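PDB 6E1R: tailspike protein from Acinetobacter phage vB_ApiP_P1, which probably recognises and cleaves the surface polysaccharide of its Acinetobacter host as the trimeric receptor-binding spike of the phage tail. Local coordinates for residues G29-V34 and Y53-A58; K319-S324 and K349-N354. One frame throughout, in Å; residues are numbered along the deposited sequence.

How the interactions relate
The crystallised chain is a fragment lacking the N-terminal part of the protein; it is elongated and assembles as a trimer. Interaction 1 lies in the first part of the fragment, where a turn before strand 34-37 meets the end of strand 49-53; its centre is about 59 Å from the centre of the chain. Interaction 2, whose centre is about 12 Å from the centre of the chain, joins neighbouring parallel strands of the beta-helical body. The centres of interactions 1 and 2 are about 68 Å apart. Val34, at the end of segment 29-34, packs on Thr38 of a second subunit, whereas interaction 2 is touched by no other chain of the trimer.

Interaction 1: residues G29-V34 and Y53-A58; sequences GSDGQV and YDSTQA
Tyr53, at the end of strand 49-53, packs against the type II beta turn Ser30-Gln33, which leads into the neighbouring antiparallel strand 34-37 of the small mixed sheet near the start of the fragment. The tight part of the contact is built around this tyrosine. Its backbone N donates to Gln33 O at 3.0 Å, and Gly32 N gives a weak bond to Tyr53 O; the two hold the turn beside the strand end. Tyr53 CG stands anti to the backbone N (chi1 -169°), and the ring lies against Gly29 and Ser30, where the chain enters the turn. Gly29 O sits over one face, displaced toward the rim and 3.3 Å from Tyr53 CE1, while Ser30 O touches CB and approaches the ring obliquely near CD1. Elsewhere the ring meets Trp70 edge-to-face. The turn is braced from within by Ser30 N, which bonds Gln33 OE1 at 2.8 Å from above the amide carbonyl plane. Gly32 takes the third position of the turn with a positive phi of 82°, which suits glycine.

The other side is exposed and rests on polar side chains. Asp54 OD1 accepts from Thr56 N in an Asx turn that shapes the chain beyond the strand. Next to it, both carboxylate oxygens of Asp31 reach Ser55: OD1 receives Ser55 N at 2.7 Å, nearly end-on to its C-O bond, and the syn lone pair of Asp31 OD2 receives Ser55 OG at 2.8 Å.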
# COMPACT_ATOMS: atom_id res chain seq x y z
N GLY A 29 30.06 47.30 -28.84
CA GLY A 29 28.72 47.81 -29.07
C GLY A 29 28.40 48.98 -28.17
O GLY A 29 29.23 49.44 -27.38
N SER A 30 27.17 49.47 -28.31
CA SER A 30 26.65 50.58 -27.53
C SER A 30 25.40 50.14 -26.78
O SER A 30 24.87 49.05 -26.99
CB SER A 30 26.33 51.79 -28.43
OG SER A 30 27.46 52.17 -29.19
N ASP A 31 24.91 51.02 -25.90
CA ASP A 31 23.78 50.68 -25.05
C ASP A 31 22.53 50.38 -25.88
O ASP A 31 22.26 51.06 -26.88
CB ASP A 31 23.48 51.81 -24.07
CG ASP A 31 24.43 51.82 -22.89
OD1 ASP A 31 24.87 50.73 -22.46
OD2 ASP A 31 24.74 52.92 -22.37
N GLY A 32 21.79 49.36 -25.46
CA GLY A 32 20.55 49.00 -26.11
C GLY A 32 20.69 48.14 -27.34
O GLY A 32 19.68 47.58 -27.80
N GLN A 33 21.89 48.02 -27.90
CA GLN A 33 22.06 47.24 -29.12
C GLN A 33 21.86 45.76 -28.84
O GLN A 33 22.32 45.24 -27.82
CB GLN A 33 23.45 47.49 -29.72
CG GLN A 33 23.67 48.90 -30.22
CD GLN A 33 24.98 49.06 -30.96
OE1 GLN A 33 25.98 48.41 -30.63
NE2 GLN A 33 24.99 49.92 -31.97
N VAL A 34 21.17 45.09 -29.75
CA VAL A 34 20.84 43.68 -29.60
C VAL A 34 21.51 42.91 -30.74
O VAL A 34 21.52 43.37 -31.89
CB VAL A 34 19.31 43.45 -29.58
CG1 VAL A 34 18.91 42.24 -30.40
CG2 VAL A 34 18.82 43.33 -28.15
N TYR A 53 23.47 44.97 -25.09
CA TYR A 53 24.69 45.55 -24.55
C TYR A 53 24.38 46.46 -23.37
O TYR A 53 23.37 47.16 -23.35
CB TYR A 53 25.43 46.34 -25.64
CG TYR A 53 26.82 46.76 -25.23
CD1 TYR A 53 27.07 48.05 -24.77
CD2 TYR A 53 27.88 45.87 -25.30
CE1 TYR A 53 28.34 48.44 -24.40
CE2 TYR A 53 29.16 46.25 -24.93
CZ TYR A 53 29.38 47.53 -24.48
OH TYR A 53 30.65 47.92 -24.11
N ASP A 54 25.27 46.44 -22.38
CA ASP A 54 25.15 47.27 -21.19
C ASP A 54 26.52 47.88 -20.92
O ASP A 54 27.46 47.16 -20.56
CB ASP A 54 24.67 46.45 -19.99
CG ASP A 54 24.21 47.31 -18.83
OD1 ASP A 54 24.80 48.39 -18.60
OD2 ASP A 54 23.25 46.91 -18.14
N SER A 55 26.64 49.19 -21.10
CA SER A 55 27.92 49.86 -20.92
C SER A 55 28.37 49.85 -19.47
O SER A 55 29.57 49.97 -19.21
CB SER A 55 27.84 51.30 -21.43
OG SER A 55 26.84 52.03 -20.75
N THR A 56 27.44 49.71 -18.52
CA THR A 56 27.83 49.66 -17.11
C THR A 56 28.62 48.39 -16.79
O THR A 56 29.45 48.40 -15.88
CB THR A 56 26.59 49.75 -16.22
OG1 THR A 56 25.73 48.64 -16.48
CG2 THR A 56 25.83 51.04 -16.49
N GLN A 57 28.37 47.31 -17.52
CA GLN A 57 29.03 46.03 -17.31
C GLN A 57 29.88 45.64 -18.51
O GLN A 57 30.01 44.47 -18.85
CB GLN A 57 28.01 44.93 -17.01
CG GLN A 57 27.06 45.26 -15.87
CD GLN A 57 26.03 44.18 -15.65
OE1 GLN A 57 26.37 43.00 -15.50
NE2 GLN A 57 24.76 44.56 -15.65
N ALA A 58 30.49 46.64 -19.16
CA ALA A 58 31.28 46.36 -20.36
C ALA A 58 32.49 45.50 -20.06
O ALA A 58 32.92 44.72 -20.91
CB ALA A 58 31.71 47.67 -21.02

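Interaction 2: residues K319-S324 and K349-N354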
# COMPACT_ATOMS: atom_id res chain seq x y z
N LYS A 319 18.50 -9.73 3.11
CA LYS A 319 19.31 -10.22 4.23
C LYS A 319 19.57 -9.05 5.17
O LYS A 319 20.29 -8.11 4.82
CB LYS A 319 20.62 -10.82 3.73
CG LYS A 319 21.53 -11.32 4.84
CD LYS A 319 22.80 -11.95 4.29
CE LYS A 319 23.69 -12.46 5.40
NZ LYS A 319 24.88 -13.19 4.87
N THR A 320 19.00 -9.12 6.37
CA THR A 320 19.17 -8.07 7.37
C THR A 320 20.38 -8.36 8.24
O THR A 320 20.70 -9.51 8.55
CB THR A 320 17.91 -7.94 8.23
OG1 THR A 320 17.52 -9.24 8.71
CG2 THR A 320 16.77 -7.32 7.44
N LEU A 321 21.05 -7.29 8.66
CA LEU A 321 22.26 -7.37 9.47
C LEU A 321 22.15 -6.39 10.64
O LEU A 321 21.22 -5.59 10.72
CB LEU A 321 23.51 -7.06 8.64
CG LEU A 321 23.91 -8.07 7.57
CD1 LEU A 321 24.96 -7.48 6.64
CD2 LEU A 321 24.45 -9.33 8.23
N GLY A 322 23.12 -6.47 11.53
CA GLY A 322 23.23 -5.54 12.64
C GLY A 322 23.02 -6.24 13.98
O GLY A 322 23.03 -7.47 14.09
N ASN A 323 22.84 -5.41 15.01
CA ASN A 323 22.61 -5.87 16.37
C ASN A 323 21.21 -5.44 16.80
O ASN A 323 20.90 -4.25 16.78
CB ASN A 323 23.67 -5.30 17.32
CG ASN A 323 23.48 -5.75 18.75
OD1 ASN A 323 22.77 -6.72 19.03
ND2 ASN A 323 24.12 -5.05 19.68
N SER A 324 20.38 -6.42 17.17
CA SER A 324 18.99 -6.12 17.53
C SER A 324 18.88 -5.25 18.77
O SER A 324 17.85 -4.60 18.97
CB SER A 324 18.21 -7.42 17.72
OG SER A 324 18.72 -8.17 18.81
N LYS A 349 16.55 -13.83 4.78
CA LYS A 349 17.65 -14.36 5.59
C LYS A 349 17.84 -13.45 6.79
O LYS A 349 18.06 -12.24 6.63
CB LYS A 349 18.94 -14.46 4.78
CG LYS A 349 20.17 -14.78 5.62
CD LYS A 349 20.01 -16.09 6.38
CE LYS A 349 21.20 -16.35 7.29
NZ LYS A 349 21.04 -17.58 8.11
N ASN A 350 17.77 -14.03 7.98
CA ASN A 350 17.96 -13.30 9.22
C ASN A 350 19.32 -13.62 9.81
O ASN A 350 19.75 -14.78 9.80
CB ASN A 350 16.86 -13.65 10.23
CG ASN A 350 15.51 -13.10 9.85
OD1 ASN A 350 15.31 -12.63 8.73
ND2 ASN A 350 14.56 -13.16 10.78
N THR A 351 20.01 -12.59 10.30
CA THR A 351 21.22 -12.77 11.07
C THR A 351 21.02 -12.49 12.55
O THR A 351 21.90 -12.82 13.36
CB THR A 351 22.35 -11.89 10.52
OG1 THR A 351 21.96 -10.52 10.56
CG2 THR A 351 22.67 -12.29 9.09
N MSE A 352 19.90 -11.87 12.92
CA MSE A 352 19.53 -11.70 14.32
C MSE A 352 18.50 -12.76 14.70
O MSE A 352 17.81 -13.30 13.84
CB MSE A 352 18.93 -10.31 14.57
CG MSE A 352 19.64 -9.16 13.90
SE MSE A 352 18.43 -7.63 13.84
CE MSE A 352 19.70 -6.22 13.43
N ALA A 353 18.40 -13.05 15.99
CA ALA A 353 17.36 -13.96 16.46
C ALA A 353 16.01 -13.26 16.44
O ALA A 353 15.91 -12.05 16.68
CB ALA A 353 17.68 -14.46 17.86
N ASN A 354 14.96 -14.03 16.13
CA ASN A 354 13.57 -13.60 16.23
C ASN A 354 13.17 -12.55 15.19
O ASN A 354 12.05 -12.59 14.68
CB ASN A 354 13.27 -13.08 17.64
CG ASN A 354 13.63 -14.09 18.71
OD1 ASN A 354 13.35 -15.28 18.59
ND2 ASN A 354 14.27 -13.61 19.78
O HOH W 1 17.95 -10.45 11.15
O HOH W 2 16.04 -10.44 6.67
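Thr320 and Lys349 join parallel strands 316-320 and 346-350 through a backbone bond, Thr320 N to Lys349 O at 3.3 Å. Lys349 O also accepts a CA-H contact from Lys319 and a bond from water 2. A second direct bond comes from a side chain: Thr351 OG1 donates to Thr320 O at 2.6 Å, tilted 19° from the carbonyl plane, one residue further along.

Water extends the polar contact. Thr320 OG1 is 2.8 Å from both water 1, which accepts from Met352 N, and water 2.

The remaining contacts across the segments are mostly van der Waals. Lys319 and Lys349 run side by side with their CG atoms 3.8 Å apart. A bend at chi2 (58°) then turns Lys349 CD off this line, and its NZ forms a salt bridge with Glu373. Leu321 CD2 meets Thr351 CG2 at 3.6 Å. The extended selenomethionine Met352 reaches across to the 321-324 loop, with CE against Leu321 O and Gly322 C, and SE 3.9 Å from Ser324 CB.

Parallel strands paired in register, here with a lysine beside a lysine, and loops leaving beyond them, are characteristic of successive coils of the parallel beta-helix known from phage tailspikes.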